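Local coordinates for protein GTP binding regulator (Thermotoga maritima, PDB 1VR8) that is of unknown function but has a fold similar to that of the Ran-binding protein Mog1p and may act as a GTP-binding regulator, at residues P60-V65 / I119-N124; R32-K37 / V51-T56; P94-F99 / W111-W116. All coordinates share one frame; numbering follows the deposited sequence.

Along the chain, interaction 2 comes first: strand 32-39 turns back, and pairing of 32-37 with 51-56 closes that loop. The chain then reverses from strand 45-56 into strand 59-67, which opens interaction 1. This contact, 60-65 with 119-124, closes a much longer loop of 53 residues, and nested inside it interaction 3, 94-99 with 111-116, closes a hairpin loop of 11 residues. All three belong to one antiparallel sheet. Interactions 1 and 2 lie on neighbouring strands and touch where Phe62 CE2 is 3.6 Å from Val53 CG2; interactions 1 and 3 touch where Val120 CG2 is 3.9 Å from Trp111 CZ3. Interaction 3 lies on the other side of the chain's centre from interactions 1 and 2.

Interaction 1 of 3, residues P60-V65 / I119-N124; sequences PVFLYV and IVEGKN
Glu121 CG occupies the crowded position between backbone N and carbonyl carbon (chi1 64°), while Tyr64 CG stands anti to its carbonyl carbon (chi1 -60°), and these torsions bring carboxylate and phenol together on a diagonal, since Glu121 forms a hydrogen-bonded pair with Phe62 and Tyr64 with Ile119. Tyr64 OH donates to Glu121 OE2 at 2.8 Å, meeting it from above the carboxylate plane, which stands 85° to the ring. Glu121 CG lies at the ring edge and packs against Phe62 CB at 3.7 Å. OE1 is hydrogen-bonded to the Tyr42 hydroxyl and OE2 also to a glycerol, probably from the crystallisation liquor.

Beneath these groups the backbones form a regular antiparallel ladder; Phe62 N reaches Glu121 O in a nearly straight bond of 2.8 Å. Past the last pair, two waters donate to Pro60 O; one also accepts from Lys123 N, the other also donates to Asn124 O. On the other face Val120 is wedged between neighbours: CG1 meets Val61 CG1 at 3.5 Å and CG2 meets Leu63 CD1 at 3.7 Å. Strands 45-56 and 106-113 flank this central pair of the sheet, and helix 126-138 packs over Val61 and Val120 through Phe129.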
loop_
_atom_site.group_PDB
_atom_site.type_symbol
_atom_site.label_atom_id
_atom_site.label_comp_id
_atom_site.label_asym_id
_atom_site.label_seq_id
_atom_site.Cartn_x
_atom_site.Cartn_y
_atom_site.Cartn_z
ATOM N N PRO A 60 -11.972 -6.523 7.912
ATOM C CA PRO A 60 -11.615 -6.031 6.589
ATOM C C PRO A 60 -10.387 -5.124 6.644
ATOM O O PRO A 60 -10.237 -4.323 7.569
ATOM C CB PRO A 60 -12.862 -5.270 6.157
ATOM C CG PRO A 60 -13.505 -4.805 7.416
ATOM C CD PRO A 60 -13.160 -5.845 8.465
ATOM N N VAL A 61 -9.526 -5.281 5.654
ATOM C CA VAL A 61 -8.347 -4.464 5.470
ATOM C C VAL A 61 -8.401 -3.813 4.079
ATOM O O VAL A 61 -8.774 -4.450 3.090
ATOM C CB VAL A 61 -7.078 -5.327 5.616
ATOM C CG1 VAL A 61 -5.856 -4.515 5.315
ATOM C CG2 VAL A 61 -6.999 -5.893 7.050
ATOM N N PHE A 62 -8.073 -2.529 4.015
ATOM C CA PHE A 62 -8.138 -1.768 2.786
ATOM C C PHE A 62 -6.738 -1.572 2.228
ATOM O O PHE A 62 -5.815 -1.203 2.941
ATOM C CB PHE A 62 -8.763 -0.393 3.037
ATOM C CG PHE A 62 -10.206 -0.429 3.477
ATOM C CD1 PHE A 62 -10.544 -0.881 4.748
ATOM C CD2 PHE A 62 -11.215 0.016 2.640
ATOM C CE1 PHE A 62 -11.852 -0.912 5.158
ATOM C CE2 PHE A 62 -12.550 -0.019 3.053
ATOM C CZ PHE A 62 -12.866 -0.471 4.287
ATOM N N LEU A 63 -6.584 -1.833 0.943
ATOM C CA LEU A 63 -5.340 -1.609 0.246
ATOM C C LEU A 63 -5.572 -0.614 -0.880
ATOM O O LEU A 63 -6.375 -0.861 -1.780
ATOM C CB LEU A 63 -4.812 -2.899 -0.324
ATOM C CG LEU A 63 -3.610 -2.763 -1.256
ATOM C CD1 LEU A 63 -2.397 -2.476 -0.423
ATOM C CD2 LEU A 63 -3.408 -4.007 -2.079
ATOM N N TYR A 64 -4.868 0.496 -0.807
ATOM C CA TYR A 64 -4.855 1.545 -1.836
ATOM C C TYR A 64 -3.577 1.399 -2.634
ATOM O O TYR A 64 -2.486 1.244 -2.066
ATOM C CB TYR A 64 -4.917 2.934 -1.218
ATOM C CG TYR A 64 -6.146 3.197 -0.372
ATOM C CD1 TYR A 64 -6.242 2.712 0.929
ATOM C CD2 TYR A 64 -7.193 3.940 -0.859
ATOM C CE1 TYR A 64 -7.363 2.942 1.687
ATOM C CE2 TYR A 64 -8.336 4.185 -0.093
ATOM C CZ TYR A 64 -8.402 3.691 1.188
ATOM O OH TYR A 64 -9.534 3.901 1.962
ATOM N N VAL A 65 -3.721 1.428 -3.947
ATOM C CA VAL A 65 -2.581 1.250 -4.830
ATOM C C VAL A 65 -2.535 2.339 -5.893
ATOM O O VAL A 65 -3.548 2.647 -6.536
ATOM C CB VAL A 65 -2.660 -0.049 -5.649
ATOM C CG1 VAL A 65 -1.298 -0.318 -6.330
ATOM C CG2 VAL A 65 -3.149 -1.194 -4.805
ATOM N N ILE A 119 -1.023 1.994 0.332
ATOM C CA ILE A 119 -1.504 2.339 1.650
ATOM C C ILE A 119 -2.326 1.143 2.125
ATOM O O ILE A 119 -3.217 0.648 1.395
ATOM C CB ILE A 119 -2.416 3.580 1.661
ATOM C CG1 ILE A 119 -1.747 4.785 0.958
ATOM C CG2 ILE A 119 -2.778 3.904 3.122
ATOM C CD1 ILE A 119 -2.717 5.885 0.625
ATOM N N VAL A 120 -2.040 0.677 3.330
ATOM C CA VAL A 120 -2.867 -0.334 3.960
ATOM C C VAL A 120 -3.505 0.265 5.207
ATOM O O VAL A 120 -2.821 0.868 6.048
ATOM C CB VAL A 120 -2.047 -1.565 4.342
ATOM C CG1 VAL A 120 -2.898 -2.608 5.080
ATOM C CG2 VAL A 120 -1.476 -2.184 3.128
ATOM N N GLU A 121 -4.812 0.112 5.334
ATOM C CA GLU A 121 -5.517 0.627 6.497
ATOM C C GLU A 121 -6.563 -0.331 7.000
ATOM O O GLU A 121 -7.152 -1.098 6.244
ATOM C CB GLU A 121 -6.096 2.025 6.255
ATOM C CG GLU A 121 -7.118 2.147 5.232
ATOM C CD GLU A 121 -7.779 3.556 5.155
ATOM O OE1 GLU A 121 -7.094 4.549 5.500
ATOM O OE2 GLU A 121 -8.968 3.612 4.692
ATOM N N GLY A 122 -6.792 -0.294 8.301
ATOM C CA GLY A 122 -7.827 -1.145 8.881
ATOM C C GLY A 122 -7.806 -1.065 10.389
ATOM O O GLY A 122 -6.825 -0.616 10.985
ATOM N N LYS A 123 -8.911 -1.479 11.004
ATOM C CA LYS A 123 -9.030 -1.465 12.449
ATOM C C LYS A 123 -8.139 -2.526 13.060
ATOM O O LYS A 123 -7.576 -2.328 14.126
ATOM C CB LYS A 123 -10.479 -1.728 12.863
ATOM C CG LYS A 123 -11.407 -0.580 12.524
ATOM C CD LYS A 123 -11.157 0.633 13.417
ATOM N N ASN A 124 -8.023 -3.656 12.371
ATOM C CA ASN A 124 -7.274 -4.804 12.893
ATOM C C ASN A 124 -6.660 -5.599 11.772
ATOM O O ASN A 124 -7.212 -5.685 10.685
ATOM C CB ASN A 124 -8.195 -5.691 13.715
ATOM C CG ASN A 124 -8.476 -5.089 15.060
ATOM O OD1 ASN A 124 -7.590 -5.030 15.913
ATOM N ND2 ASN A 124 -9.671 -4.592 15.238
HETATM O O HOH W 1 -11.025 -2.026 9.024
HETATM O O HOH W 2 -9.755 -4.991 10.210
#

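Interaction 2 of 3, residues R32-K37 / V51-T56; sequences RLSDVK and VAVFET
A classic beta bulge interrupts the antiparallel pairing of 32-37 with 51-56: Ser34 and Asp35 both face Val53, shifting the register by one residue. Val53 O takes an almost straight bond from Ser34 N at 2.8 Å (178° at the hydrogen) and a weak, long one from Asp35 N. Regular hydrogen-bonded pairs, Arg32-Glu55 and Lys37-Val51, resume on either side.

The tight part of the contact lies on the face of Leu33, Ala52 and Phe54. Leu33 CG is anti to its backbone N (chi1 -171°), and with the turn at chi2 this carries CD1 over one face of the Phe54 ring, 4.0 Å from the centroid, in a CH-pi contact; the same methyl meets Ala52 CB at 3.8 Å. From helix 19-24, Phe24 packs on Leu33 and Ile23 on Ala52, and Phe129 meets the Phe54 ring.

The opposite face is looser and more polar. Lys37 runs alongside Val51, its CE 3.9 Å from Val51 CG1, before its end leads away. A water donates to both Asp35 OD1 and Val51 O, and the Arg32 guanidinium turns off to a salt bridge with Glu27.

Ser34 OG, held between its own N and carbonyl carbon (chi1 69°), lies 2.9 Å from Glu55 OE2 and 3.2 Å from Val53 O. Its one proton can serve either acceptor, so Val53 O gathers Ser34 N, weakly Asp35 N and perhaps Ser34 OG, while Leu33 meets Ala52 and Phe54 through apolar contacts.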
loop_
_atom_site.group_PDB
_atom_site.type_symbol
_atom_site.label_atom_id
_atom_site.label_comp_id
_atom_site.label_asym_id
_atom_site.label_seq_id
_atom_site.Cartn_x
_atom_site.Cartn_y
_atom_site.Cartn_z
ATOM N N ARG A 32 -9.318 -12.721 1.445
ATOM C CA ARG A 32 -10.287 -12.886 0.365
ATOM C C ARG A 32 -10.669 -11.522 -0.146
ATOM O O ARG A 32 -11.084 -10.665 0.629
ATOM C CB ARG A 32 -11.528 -13.607 0.857
ATOM C CG ARG A 32 -11.289 -15.043 1.344
ATOM C CD ARG A 32 -10.523 -15.863 0.303
ATOM N NE ARG A 32 -11.215 -15.951 -0.990
ATOM C CZ ARG A 32 -10.650 -16.298 -2.152
ATOM N NH1 ARG A 32 -9.355 -16.593 -2.238
ATOM N NH2 ARG A 32 -11.398 -16.345 -3.260
ATOM N N LEU A 33 -10.558 -11.316 -1.455
ATOM C CA LEU A 33 -10.920 -10.033 -2.033
ATOM C C LEU A 33 -12.445 -9.879 -2.017
ATOM O O LEU A 33 -13.181 -10.769 -2.451
ATOM C CB LEU A 33 -10.397 -10.003 -3.473
ATOM C CG LEU A 33 -10.472 -8.702 -4.210
ATOM C CD1 LEU A 33 -9.655 -7.643 -3.484
ATOM C CD2 LEU A 33 -9.971 -8.925 -5.649
ATOM N N SER A 34 -12.934 -8.768 -1.466
ATOM C CA SER A 34 -14.339 -8.527 -1.414
ATOM C C SER A 34 -14.817 -7.314 -2.206
ATOM O O SER A 34 -16.010 -7.207 -2.486
ATOM C CB SER A 34 -14.794 -8.432 0.037
ATOM O OG SER A 34 -14.296 -7.280 0.633
ATOM N N ASP A 35 -13.897 -6.411 -2.575
ATOM C CA ASP A 35 -14.240 -5.196 -3.295
ATOM C C ASP A 35 -13.013 -4.609 -3.970
ATOM O O ASP A 35 -11.916 -4.711 -3.465
ATOM C CB ASP A 35 -14.877 -4.196 -2.321
ATOM C CG ASP A 35 -15.760 -3.162 -2.985
ATOM O OD1 ASP A 35 -15.213 -2.158 -3.498
ATOM O OD2 ASP A 35 -17.019 -3.315 -2.938
ATOM N N VAL A 36 -13.251 -4.018 -5.129
ATOM C CA VAL A 36 -12.256 -3.261 -5.889
ATOM C C VAL A 36 -12.957 -2.050 -6.484
ATOM O O VAL A 36 -14.040 -2.179 -7.067
ATOM C CB VAL A 36 -11.612 -4.074 -7.030
ATOM C CG1 VAL A 36 -10.574 -3.234 -7.758
ATOM C CG2 VAL A 36 -10.972 -5.336 -6.511
ATOM N N LYS A 37 -12.343 -0.883 -6.324
ATOM C CA LYS A 37 -12.916 0.365 -6.828
ATOM C C LYS A 37 -11.798 1.281 -7.298
ATOM O O LYS A 37 -10.824 1.479 -6.563
ATOM C CB LYS A 37 -13.675 1.051 -5.676
ATOM C CG LYS A 37 -14.372 2.327 -6.046
ATOM C CD LYS A 37 -15.162 2.929 -4.877
ATOM C CE LYS A 37 -14.270 3.348 -3.756
ATOM N NZ LYS A 37 -14.924 4.455 -2.952
ATOM N N VAL A 51 -8.608 1.089 -4.837
ATOM C CA VAL A 51 -8.672 0.557 -3.496
ATOM C C VAL A 51 -9.376 -0.813 -3.536
ATOM O O VAL A 51 -10.412 -0.973 -4.191
ATOM C CB VAL A 51 -9.372 1.502 -2.500
ATOM C CG1 VAL A 51 -10.768 1.832 -2.941
ATOM C CG2 VAL A 51 -9.398 0.887 -1.101
ATOM N N ALA A 52 -8.796 -1.758 -2.809
ATOM C CA ALA A 52 -9.305 -3.102 -2.653
ATOM C C ALA A 52 -9.548 -3.390 -1.206
ATOM O O ALA A 52 -8.820 -2.873 -0.323
ATOM C CB ALA A 52 -8.291 -4.097 -3.231
ATOM N N VAL A 53 -10.605 -4.142 -0.924
ATOM C CA VAL A 53 -10.890 -4.621 0.415
ATOM C C VAL A 53 -10.687 -6.128 0.468
ATOM O O VAL A 53 -11.243 -6.873 -0.353
ATOM C CB VAL A 53 -12.330 -4.277 0.864
ATOM C CG1 VAL A 53 -12.573 -4.740 2.303
ATOM C CG2 VAL A 53 -12.593 -2.803 0.758
ATOM N N PHE A 54 -9.888 -6.555 1.434
ATOM C CA PHE A 54 -9.652 -7.967 1.686
ATOM C C PHE A 54 -10.296 -8.316 3.003
ATOM O O PHE A 54 -10.075 -7.649 4.011
ATOM C CB PHE A 54 -8.166 -8.250 1.762
ATOM C CG PHE A 54 -7.457 -8.118 0.461
ATOM C CD1 PHE A 54 -6.985 -6.893 0.035
ATOM C CD2 PHE A 54 -7.220 -9.235 -0.316
ATOM C CE1 PHE A 54 -6.348 -6.764 -1.146
ATOM C CE2 PHE A 54 -6.559 -9.136 -1.495
ATOM C CZ PHE A 54 -6.126 -7.913 -1.938
ATOM N N GLU A 55 -11.088 -9.374 3.001
ATOM C CA GLU A 55 -11.623 -9.927 4.239
ATOM C C GLU A 55 -10.591 -10.845 4.857
ATOM O O GLU A 55 -10.048 -11.715 4.186
ATOM C CB GLU A 55 -12.887 -10.709 3.956
ATOM C CG GLU A 55 -13.997 -9.924 3.310
ATOM C CD GLU A 55 -14.465 -8.717 4.107
ATOM O OE1 GLU A 55 -14.387 -8.728 5.367
ATOM O OE2 GLU A 55 -14.931 -7.740 3.450
ATOM N N THR A 56 -10.310 -10.647 6.140
ATOM C CA THR A 56 -9.259 -11.398 6.822
ATOM C C THR A 56 -9.866 -11.877 8.125
ATOM O O THR A 56 -10.987 -11.511 8.473
ATOM C CB THR A 56 -7.980 -10.567 7.108
ATOM O OG1 THR A 56 -8.182 -9.704 8.243
ATOM C CG2 THR A 56 -7.557 -9.739 5.964
HETATM O O HOH W 3 -12.725 -1.437 -2.669
#

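Interaction 3 of 3, residues P94-F99 / W111-W116; sequences PNMGKF and WWRKNW. With AZI (azide ion), chain C.
Strands 96-99 and 111-113 run almost exactly antiparallel (174°) as the open end of a beta hairpin, joined here by the hydrogen-bonded pair Gly97-Trp112: Trp112 N donates to Gly97 O at 2.9 Å, and Gly97 N reaches Trp112 O at 3.2 Å along a lone pair. Beyond the pair the second strand turns through a type II' beta turn from Arg113 to Trp116, which leads into the next strand of the sheet.

Trp112 makes the largest contribution. Its CG sits in the crowded position between backbone N and carbonyl carbon (chi1 85°), and from there the indole folds back along the opposite backbone. One face is covered by Met96 CA, 4.0 Å from the centroid of the five-membered ring in a CH-pi contact, and by Asn95 O over the six-membered part; Pro94 O lies at the edge. The indole thus faces main chain, and its NE1 comes 3.2 Å from Gly97 N, two donors that form no hydrogen bond. Trp75, Ala71 and Lys72 of helix 71-79 also pack on this indole.

The opposite face of the sheet carries selenomethionine Met96, Lys98, Trp111 and Arg113. Met96 CB rests 3.9 Å from Arg113 CG. Arg113 NH1 bonds to NE2 of His12, and Trp111 NE1 donates to the carbonyl of His11, both residues of the N-terminal His tag. Lys98 runs alongside Trp111 and ends on the Tyr134 hydroxyl.

At the turn a water joins Asn95 O to Lys114 N, and an azide, probably from the crystallisation liquor, is bound by N of Ile6, also from the tag, and by Lys114 NZ, which donates to its N1 at 2.7 Å.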
loop_
_atom_site.group_PDB
_atom_site.type_symbol
_atom_site.label_atom_id
_atom_site.label_comp_id
_atom_site.label_asym_id
_atom_site.label_seq_id
_atom_site.Cartn_x
_atom_site.Cartn_y
_atom_site.Cartn_z
ATOM N N PRO A 94 15.624 9.395 -0.057
ATOM C CA PRO A 94 15.445 9.932 -1.412
ATOM C C PRO A 94 14.640 9.042 -2.329
ATOM O O PRO A 94 13.790 9.534 -3.064
ATOM C CB PRO A 94 16.874 10.116 -1.906
ATOM C CG PRO A 94 17.655 10.364 -0.684
ATOM C CD PRO A 94 17.032 9.478 0.369
ATOM N N ASN A 95 14.854 7.732 -2.241
ATOM C CA ASN A 95 14.279 6.813 -3.203
ATOM C C ASN A 95 13.223 5.885 -2.653
ATOM O O ASN A 95 12.746 4.993 -3.368
ATOM C CB ASN A 95 15.424 6.003 -3.789
ATOM C CG ASN A 95 16.373 6.871 -4.584
ATOM O OD1 ASN A 95 15.990 7.953 -5.075
ATOM N ND2 ASN A 95 17.583 6.412 -4.742
HETATM N N MSE A 96 12.872 6.043 -1.375
HETATM C CA MSE A 96 11.773 5.297 -0.814
HETATM C C MSE A 96 11.330 5.901 0.486
HETATM O O MSE A 96 12.079 6.606 1.127
HETATM C CB MSE A 96 12.118 3.812 -0.568
HETATM C CG MSE A 96 13.364 3.612 0.172
HETATM SE SE MSE A 96 13.340 1.799 1.018
HETATM C CE MSE A 96 12.076 2.220 2.490
ATOM N N GLY A 97 10.104 5.581 0.885
ATOM C CA GLY A 97 9.584 6.053 2.142
ATOM C C GLY A 97 8.510 5.145 2.692
ATOM O O GLY A 97 7.839 4.421 1.940
ATOM N N LYS A 98 8.348 5.200 4.008
ATOM C CA LYS A 98 7.321 4.478 4.703
ATOM C C LYS A 98 6.892 5.303 5.915
ATOM O O LYS A 98 7.738 5.830 6.627
ATOM C CB LYS A 98 7.856 3.131 5.187
ATOM C CG LYS A 98 6.822 2.314 5.956
ATOM C CD LYS A 98 7.439 1.011 6.491
ATOM C CE LYS A 98 6.405 0.186 7.244
ATOM N NZ LYS A 98 6.920 -1.146 7.714
ATOM N N PHE A 99 5.588 5.424 6.127
ATOM C CA PHE A 99 5.075 5.922 7.393
ATOM C C PHE A 99 4.022 5.010 7.965
ATOM O O PHE A 99 3.369 4.260 7.243
ATOM C CB PHE A 99 4.610 7.389 7.335
ATOM C CG PHE A 99 3.357 7.633 6.518
ATOM C CD1 PHE A 99 2.079 7.339 7.040
ATOM C CD2 PHE A 99 3.432 8.253 5.281
ATOM C CE1 PHE A 99 0.917 7.609 6.287
ATOM C CE2 PHE A 99 2.277 8.536 4.525
ATOM C CZ PHE A 99 1.023 8.209 5.029
ATOM N N TRP A 111 3.653 3.261 1.961
ATOM C CA TRP A 111 5.041 3.249 1.493
ATOM C C TRP A 111 5.104 3.426 -0.015
ATOM O O TRP A 111 4.139 3.129 -0.735
ATOM C CB TRP A 111 5.764 1.970 1.956
ATOM C CG TRP A 111 5.378 0.669 1.308
ATOM C CD1 TRP A 111 6.024 0.055 0.289
ATOM C CD2 TRP A 111 4.239 -0.175 1.618
ATOM N NE1 TRP A 111 5.385 -1.098 -0.055
ATOM C CE2 TRP A 111 4.286 -1.266 0.740
ATOM C CE3 TRP A 111 3.188 -0.095 2.527
ATOM C CZ2 TRP A 111 3.350 -2.291 0.781
ATOM C CZ3 TRP A 111 2.254 -1.109 2.559
ATOM C CH2 TRP A 111 2.337 -2.183 1.689
ATOM N N TRP A 112 6.234 3.961 -0.466
ATOM C CA TRP A 112 6.494 4.152 -1.880
ATOM C C TRP A 112 7.918 3.701 -2.192
ATOM O O TRP A 112 8.812 3.756 -1.335
ATOM C CB TRP A 112 6.250 5.599 -2.350
ATOM C CG TRP A 112 7.428 6.495 -2.130
ATOM C CD1 TRP A 112 7.762 7.146 -0.977
ATOM C CD2 TRP A 112 8.497 6.720 -3.041
ATOM N NE1 TRP A 112 8.941 7.796 -1.132
ATOM C CE2 TRP A 112 9.419 7.567 -2.399
ATOM C CE3 TRP A 112 8.742 6.342 -4.358
ATOM C CZ2 TRP A 112 10.591 8.018 -3.021
ATOM C CZ3 TRP A 112 9.910 6.798 -4.980
ATOM C CH2 TRP A 112 10.829 7.604 -4.302
ATOM N N ARG A 113 8.086 3.246 -3.426
ATOM C CA ARG A 113 9.385 2.958 -3.997
ATOM C C ARG A 113 9.194 2.806 -5.499
ATOM O O ARG A 113 8.151 2.324 -5.957
ATOM C CB ARG A 113 9.999 1.714 -3.377
ATOM C CG ARG A 113 11.496 1.518 -3.718
ATOM C CD ARG A 113 12.092 0.384 -2.867
ATOM N NE ARG A 113 13.542 0.205 -3.041
ATOM C CZ ARG A 113 14.125 -0.439 -4.056
ATOM N NH1 ARG A 113 13.394 -0.978 -5.025
ATOM N NH2 ARG A 113 15.448 -0.549 -4.116
ATOM N N LYS A 114 10.189 3.219 -6.255
ATOM C CA LYS A 114 10.122 3.224 -7.710
ATOM C C LYS A 114 8.804 3.891 -8.167
ATOM O O LYS A 114 8.565 5.044 -7.829
ATOM C CB LYS A 114 10.288 1.794 -8.266
ATOM C CG LYS A 114 11.652 1.142 -7.930
ATOM C CD LYS A 114 12.812 1.869 -8.562
ATOM C CE LYS A 114 14.159 1.128 -8.341
ATOM N NZ LYS A 114 15.300 1.865 -8.968
ATOM N N ASN A 115 7.983 3.161 -8.926
ATOM C CA ASN A 115 6.755 3.685 -9.505
ATOM C C ASN A 115 5.492 3.177 -8.774
ATOM O O ASN A 115 4.398 3.179 -9.352
ATOM C CB ASN A 115 6.667 3.405 -11.009
ATOM C CG ASN A 115 6.726 1.921 -11.354
ATOM O OD1 ASN A 115 7.388 1.143 -10.668
ATOM N ND2 ASN A 115 6.071 1.536 -12.465
ATOM N N TRP A 116 5.626 2.830 -7.495
ATOM C CA TRP A 116 4.530 2.272 -6.730
ATOM C C TRP A 116 4.339 3.010 -5.415
ATOM O O TRP A 116 5.306 3.379 -4.737
ATOM C CB TRP A 116 4.804 0.788 -6.402
ATOM C CG TRP A 116 4.798 -0.096 -7.617
ATOM C CD1 TRP A 116 5.884 -0.552 -8.334
ATOM C CD2 TRP A 116 3.652 -0.613 -8.271
ATOM N NE1 TRP A 116 5.471 -1.293 -9.396
ATOM C CE2 TRP A 116 4.102 -1.343 -9.395
ATOM C CE3 TRP A 116 2.279 -0.515 -8.035
ATOM C CZ2 TRP A 116 3.226 -2.009 -10.252
ATOM C CZ3 TRP A 116 1.420 -1.177 -8.877
ATOM C CH2 TRP A 116 1.894 -1.908 -9.986
HETATM N N1 AZI C . 17.535 0.583 -8.024
HETATM N N2 AZI C . 18.687 0.914 -7.956
HETATM N N3 AZI C . 19.844 0.879 -7.626
HETATM O O HOH W 4 12.764 4.575 -6.036
#